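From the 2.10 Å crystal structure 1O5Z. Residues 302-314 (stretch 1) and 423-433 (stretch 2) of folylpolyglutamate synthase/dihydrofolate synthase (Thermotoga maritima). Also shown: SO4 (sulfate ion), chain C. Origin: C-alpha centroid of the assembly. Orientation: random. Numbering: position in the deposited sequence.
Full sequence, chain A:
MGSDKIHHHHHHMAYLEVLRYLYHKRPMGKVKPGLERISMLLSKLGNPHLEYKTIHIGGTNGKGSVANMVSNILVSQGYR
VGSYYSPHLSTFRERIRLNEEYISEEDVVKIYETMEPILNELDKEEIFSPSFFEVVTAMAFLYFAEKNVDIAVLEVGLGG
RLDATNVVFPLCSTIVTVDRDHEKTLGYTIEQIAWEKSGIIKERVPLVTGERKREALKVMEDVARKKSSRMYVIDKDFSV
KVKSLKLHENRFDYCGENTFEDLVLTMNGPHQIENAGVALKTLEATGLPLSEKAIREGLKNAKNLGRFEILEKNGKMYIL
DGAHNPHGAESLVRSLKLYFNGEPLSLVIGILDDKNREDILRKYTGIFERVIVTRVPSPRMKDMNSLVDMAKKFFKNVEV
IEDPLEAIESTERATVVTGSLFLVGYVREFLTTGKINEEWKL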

# COMPACT_ATOMS: atom_id res chain seq x y z
N ALA A 302 9.55 8.59 2.32
CA ALA A 302 8.63 7.47 2.19
C ALA A 302 7.68 7.29 3.40
O ALA A 302 8.10 7.37 4.57
CB ALA A 302 9.37 6.18 1.95
N LYS A 303 6.44 6.97 3.07
CA LYS A 303 5.39 6.82 4.04
C LYS A 303 4.43 5.75 3.54
O LYS A 303 4.02 5.82 2.39
CB LYS A 303 4.65 8.13 4.15
CG LYS A 303 3.57 8.12 5.25
CD LYS A 303 3.01 9.53 5.54
CE LYS A 303 3.94 10.33 6.54
NZ LYS A 303 4.12 11.76 6.08
N ASN A 304 4.09 4.78 4.38
CA ASN A 304 3.09 3.80 4.06
C ASN A 304 1.93 3.99 4.98
O ASN A 304 2.00 3.67 6.17
CB ASN A 304 3.65 2.38 4.17
CG ASN A 304 2.79 1.34 3.41
OD1 ASN A 304 1.77 1.69 2.80
ND2 ASN A 304 3.20 0.09 3.45
N LEU A 305 0.84 4.51 4.45
CA LEU A 305 -0.23 5.01 5.32
C LEU A 305 -0.92 3.88 6.07
O LEU A 305 -1.27 2.84 5.48
CB LEU A 305 -1.27 5.83 4.54
CG LEU A 305 -0.82 6.94 3.59
CD1 LEU A 305 -2.04 7.45 2.88
CD2 LEU A 305 -0.06 8.05 4.27
N GLY A 306 -1.10 4.08 7.37
CA GLY A 306 -1.80 3.13 8.22
C GLY A 306 -1.08 1.82 8.39
O GLY A 306 -1.67 0.86 8.85
N ARG A 307 0.19 1.77 8.03
CA ARG A 307 0.95 0.59 8.12
C ARG A 307 2.02 0.87 9.16
O ARG A 307 3.13 1.25 8.84
CB ARG A 307 1.54 0.29 6.76
CG ARG A 307 0.46 0.01 5.65
CD ARG A 307 0.11 -1.46 5.44
NE ARG A 307 1.08 -2.24 6.17
CZ ARG A 307 1.56 -3.42 5.82
NH1 ARG A 307 1.13 -4.06 4.74
NH2 ARG A 307 2.48 -3.99 6.59
N PHE A 308 1.65 0.67 10.41
CA PHE A 308 2.50 0.94 11.59
C PHE A 308 3.06 2.30 11.46
O PHE A 308 4.28 2.51 11.50
CB PHE A 308 3.61 -0.09 11.84
CG PHE A 308 4.18 -0.01 13.24
CD1 PHE A 308 3.39 -0.31 14.34
CD2 PHE A 308 5.47 0.42 13.47
CE1 PHE A 308 3.88 -0.22 15.61
CE2 PHE A 308 5.96 0.51 14.76
CZ PHE A 308 5.13 0.21 15.83
N GLU A 309 2.09 3.18 11.28
CA GLU A 309 2.31 4.58 11.08
C GLU A 309 2.17 5.23 12.42
O GLU A 309 1.13 5.08 13.06
CB GLU A 309 1.23 5.15 10.17
CG GLU A 309 1.75 6.29 9.37
CD GLU A 309 0.68 7.09 8.73
OE1 GLU A 309 -0.42 6.55 8.52
OE2 GLU A 309 0.97 8.27 8.44
N ILE A 310 3.19 5.95 12.84
CA ILE A 310 3.11 6.71 14.07
C ILE A 310 3.03 8.17 13.72
O ILE A 310 3.91 8.67 13.04
CB ILE A 310 4.36 6.43 14.98
CG1 ILE A 310 4.34 5.00 15.50
CG2 ILE A 310 4.39 7.40 16.17
CD1 ILE A 310 5.11 4.12 14.70
N LEU A 311 2.00 8.85 14.22
CA LEU A 311 1.78 10.26 14.01
C LEU A 311 1.76 10.95 15.36
O LEU A 311 0.91 10.65 16.17
CB LEU A 311 0.41 10.50 13.37
CG LEU A 311 0.23 10.79 11.89
CD1 LEU A 311 -1.24 11.20 11.67
CD2 LEU A 311 1.17 11.88 11.37
N GLU A 312 2.68 11.87 15.60
CA GLU A 312 2.62 12.75 16.75
C GLU A 312 1.69 13.88 16.38
O GLU A 312 1.93 14.61 15.42
CB GLU A 312 3.97 13.33 17.14
CG GLU A 312 4.61 12.66 18.34
CD GLU A 312 5.14 13.64 19.40
OE1 GLU A 312 5.50 14.80 19.03
OE2 GLU A 312 5.19 13.25 20.61
N LYS A 313 0.63 14.04 17.16
CA LYS A 313 -0.33 15.11 16.94
C LYS A 313 -0.50 15.75 18.29
O LYS A 313 -0.89 15.09 19.26
CB LYS A 313 -1.64 14.51 16.39
CG LYS A 313 -2.77 15.50 16.22
CD LYS A 313 -2.95 15.97 14.80
CE LYS A 313 -2.16 17.21 14.44
NZ LYS A 313 -2.85 18.01 13.37
N ASN A 314 -0.15 17.02 18.38
CA ASN A 314 -0.42 17.81 19.57
C ASN A 314 0.27 17.23 20.78
O ASN A 314 -0.25 17.32 21.89
CB ASN A 314 -1.95 17.97 19.80
CG ASN A 314 -2.64 18.71 18.65
OD1 ASN A 314 -2.06 19.61 18.04
ND2 ASN A 314 -3.88 18.34 18.35
N LEU A 423 -11.65 2.15 9.92
CA LEU A 423 -11.38 2.87 11.15
C LEU A 423 -10.08 3.68 11.06
O LEU A 423 -10.03 4.88 11.35
CB LEU A 423 -11.30 1.91 12.33
CG LEU A 423 -10.92 2.58 13.65
CD1 LEU A 423 -12.05 3.55 14.10
CD2 LEU A 423 -10.62 1.57 14.68
N VAL A 424 -8.99 3.02 10.69
CA VAL A 424 -7.73 3.74 10.62
C VAL A 424 -7.74 4.91 9.60
O VAL A 424 -7.25 5.98 9.88
CB VAL A 424 -6.58 2.79 10.38
CG1 VAL A 424 -5.31 3.56 10.17
CG2 VAL A 424 -6.45 1.83 11.59
N GLY A 425 -8.30 4.71 8.43
CA GLY A 425 -8.29 5.74 7.43
C GLY A 425 -9.12 6.91 7.88
O GLY A 425 -8.79 8.05 7.58
N TYR A 426 -10.20 6.63 8.59
CA TYR A 426 -11.10 7.66 9.09
C TYR A 426 -10.47 8.53 10.15
O TYR A 426 -10.53 9.74 10.10
CB TYR A 426 -12.31 6.96 9.66
CG TYR A 426 -13.43 7.85 10.17
CD1 TYR A 426 -14.40 8.39 9.31
CD2 TYR A 426 -13.55 8.11 11.53
CE1 TYR A 426 -15.42 9.15 9.82
CE2 TYR A 426 -14.54 8.87 12.02
CZ TYR A 426 -15.47 9.38 11.18
OH TYR A 426 -16.45 10.13 11.77
N VAL A 427 -9.88 7.89 11.12
CA VAL A 427 -9.15 8.58 12.18
C VAL A 427 -7.90 9.33 11.69
O VAL A 427 -7.61 10.42 12.13
CB VAL A 427 -8.76 7.56 13.26
CG1 VAL A 427 -7.75 8.15 14.26
CG2 VAL A 427 -10.04 7.06 13.96
N ARG A 428 -7.14 8.73 10.80
CA ARG A 428 -6.01 9.38 10.20
C ARG A 428 -6.47 10.61 9.50
O ARG A 428 -5.80 11.63 9.54
CB ARG A 428 -5.36 8.46 9.19
CG ARG A 428 -3.98 8.92 8.80
CD ARG A 428 -3.42 8.24 7.60
NE ARG A 428 -2.02 8.60 7.51
CZ ARG A 428 -1.61 9.72 7.00
NH1 ARG A 428 -2.47 10.53 6.44
NH2 ARG A 428 -0.32 10.02 6.96
N GLU A 429 -7.59 10.53 8.81
CA GLU A 429 -7.99 11.70 8.07
C GLU A 429 -8.28 12.85 9.05
O GLU A 429 -7.93 13.99 8.80
CB GLU A 429 -9.20 11.46 7.18
CG GLU A 429 -9.35 12.60 6.17
CD GLU A 429 -10.52 12.46 5.25
OE1 GLU A 429 -11.11 11.40 5.27
OE2 GLU A 429 -10.85 13.44 4.51
N PHE A 430 -8.93 12.54 10.14
CA PHE A 430 -9.31 13.58 11.03
C PHE A 430 -8.14 14.16 11.74
O PHE A 430 -8.06 15.36 11.95
CB PHE A 430 -10.33 13.10 12.02
CG PHE A 430 -11.05 14.22 12.69
CD1 PHE A 430 -12.07 14.88 12.02
CD2 PHE A 430 -10.68 14.64 13.96
CE1 PHE A 430 -12.72 15.94 12.63
CE2 PHE A 430 -11.34 15.70 14.57
CZ PHE A 430 -12.34 16.35 13.90
N LEU A 431 -7.21 13.30 12.10
CA LEU A 431 -6.01 13.71 12.77
C LEU A 431 -5.14 14.62 11.91
O LEU A 431 -4.50 15.56 12.40
CB LEU A 431 -5.21 12.46 13.15
CG LEU A 431 -5.60 11.73 14.44
CD1 LEU A 431 -4.73 10.50 14.62
CD2 LEU A 431 -5.53 12.65 15.66
N THR A 432 -5.08 14.31 10.63
CA THR A 432 -4.22 15.03 9.72
C THR A 432 -4.94 16.18 9.06
O THR A 432 -4.30 17.12 8.65
CB THR A 432 -3.63 14.08 8.69
OG1 THR A 432 -4.68 13.31 8.09
CG2 THR A 432 -2.74 13.03 9.39
N THR A 433 -6.26 16.14 8.97
CA THR A 433 -6.97 17.25 8.32
C THR A 433 -7.99 17.98 9.19
O THR A 433 -8.46 19.04 8.83
CB THR A 433 -7.71 16.80 7.02
OG1 THR A 433 -8.79 15.89 7.33
CG2 THR A 433 -6.74 16.05 6.09
S SO4 C . 2.33 -2.90 1.74
O1 SO4 C . 2.30 -4.26 2.26
O2 SO4 C . 1.44 -1.99 2.42
O3 SO4 C . 1.91 -3.06 0.34
O4 SO4 C . 3.67 -2.31 1.88
O HOH W 1 -1.65 17.81 10.26

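The strongest link between the two stretches is the salt bridge between Glu309 and Arg428. It is bidentate. Arg428 NE donates to Glu309 OE1 at 2.8 Å, with an N-H...O angle of 167°. Arg428 NH2 donates to Glu309 OE2 at 2.6 Å, with an angle of 156°. Each carboxylate oxygen thus takes one hydrogen from the guanidinium. Glu309 OE2 lies at the edge of the guanidinium, near its plane, where the N-H bonds point. Arg428 reaches the carboxylate with an extended side chain; chi1, chi2 and chi3 are all t.

Glu309 also works within its own stretch. Its OE1 accepts a hydrogen bond from the backbone of the preceding loop, Gly306 N to Glu309 OE1, at 2.8 Å and 169°. The same oxygen therefore receives hydrogens from Gly306 and from Arg428. This ties the turn, the strand and the helix together at one carboxylate. Glu309 is buried, so this pairing also meets the needs of a charge held away from solvent.

The turn is a type II beta turn from Asn304 to Arg307, closed by a hydrogen bond from Arg307 N to Asn304 O at 3.2 Å. Gly306 has a phi of 67°, a positive value that favours glycine. It also comes close to the helix: Gly306 CA lies 4.0 Å from Val424 CG1. A CB on Gly306 would point toward the helix and sit about 3.4 Å from Val424 CG1, which is tight. Backbone conformation and limited space both suit glycine here.

Arg428 has the largest area covered by the opposite stretch, 102 Å². Its guanidinium is not held by charge alone. Leu305 CD2 packs over one face, 3.3 Å from Arg428 NH2. The aliphatic part of Lys303 also approaches, with Lys303 CD 3.7 Å from Arg428 NH2. The polar edge of the guanidinium meets the carboxylate while a face is covered by a methyl group.

A second polar contact lies at the other end. Lys313 NZ donates to the backbone oxygen Leu431 O at 3.1 Å. That oxygen is placed too close to a neighbour in the model, so this bond is less certain than the salt bridge. Water 1 adds a bridge: it donates to Thr432 O at 3.2 Å and accepts a weak hydrogen bond from Lys313 NZ at 3.3 Å.

Between these polar sites the contact is apolar. Leu311 CD1 lies 3.3 Å from Thr432 CG2 and 4.4 Å from Leu431 CB. Lys313 contributes its aliphatic chain, with Lys313 CG 4.0 Å from Leu431 CD2. Thr432 OG1 makes a very short hydrogen bond to Arg428 O, 2.5 Å, within the helix. The hydroxyl is thus engaged there while the methyl meets Leu311.

Glu309, Leu311 and Lys313 alternate along the strand, and all three point toward the helix. Strand and helix run in broadly the same direction, with 38° between their axes and a closest approach of 9.8 Å.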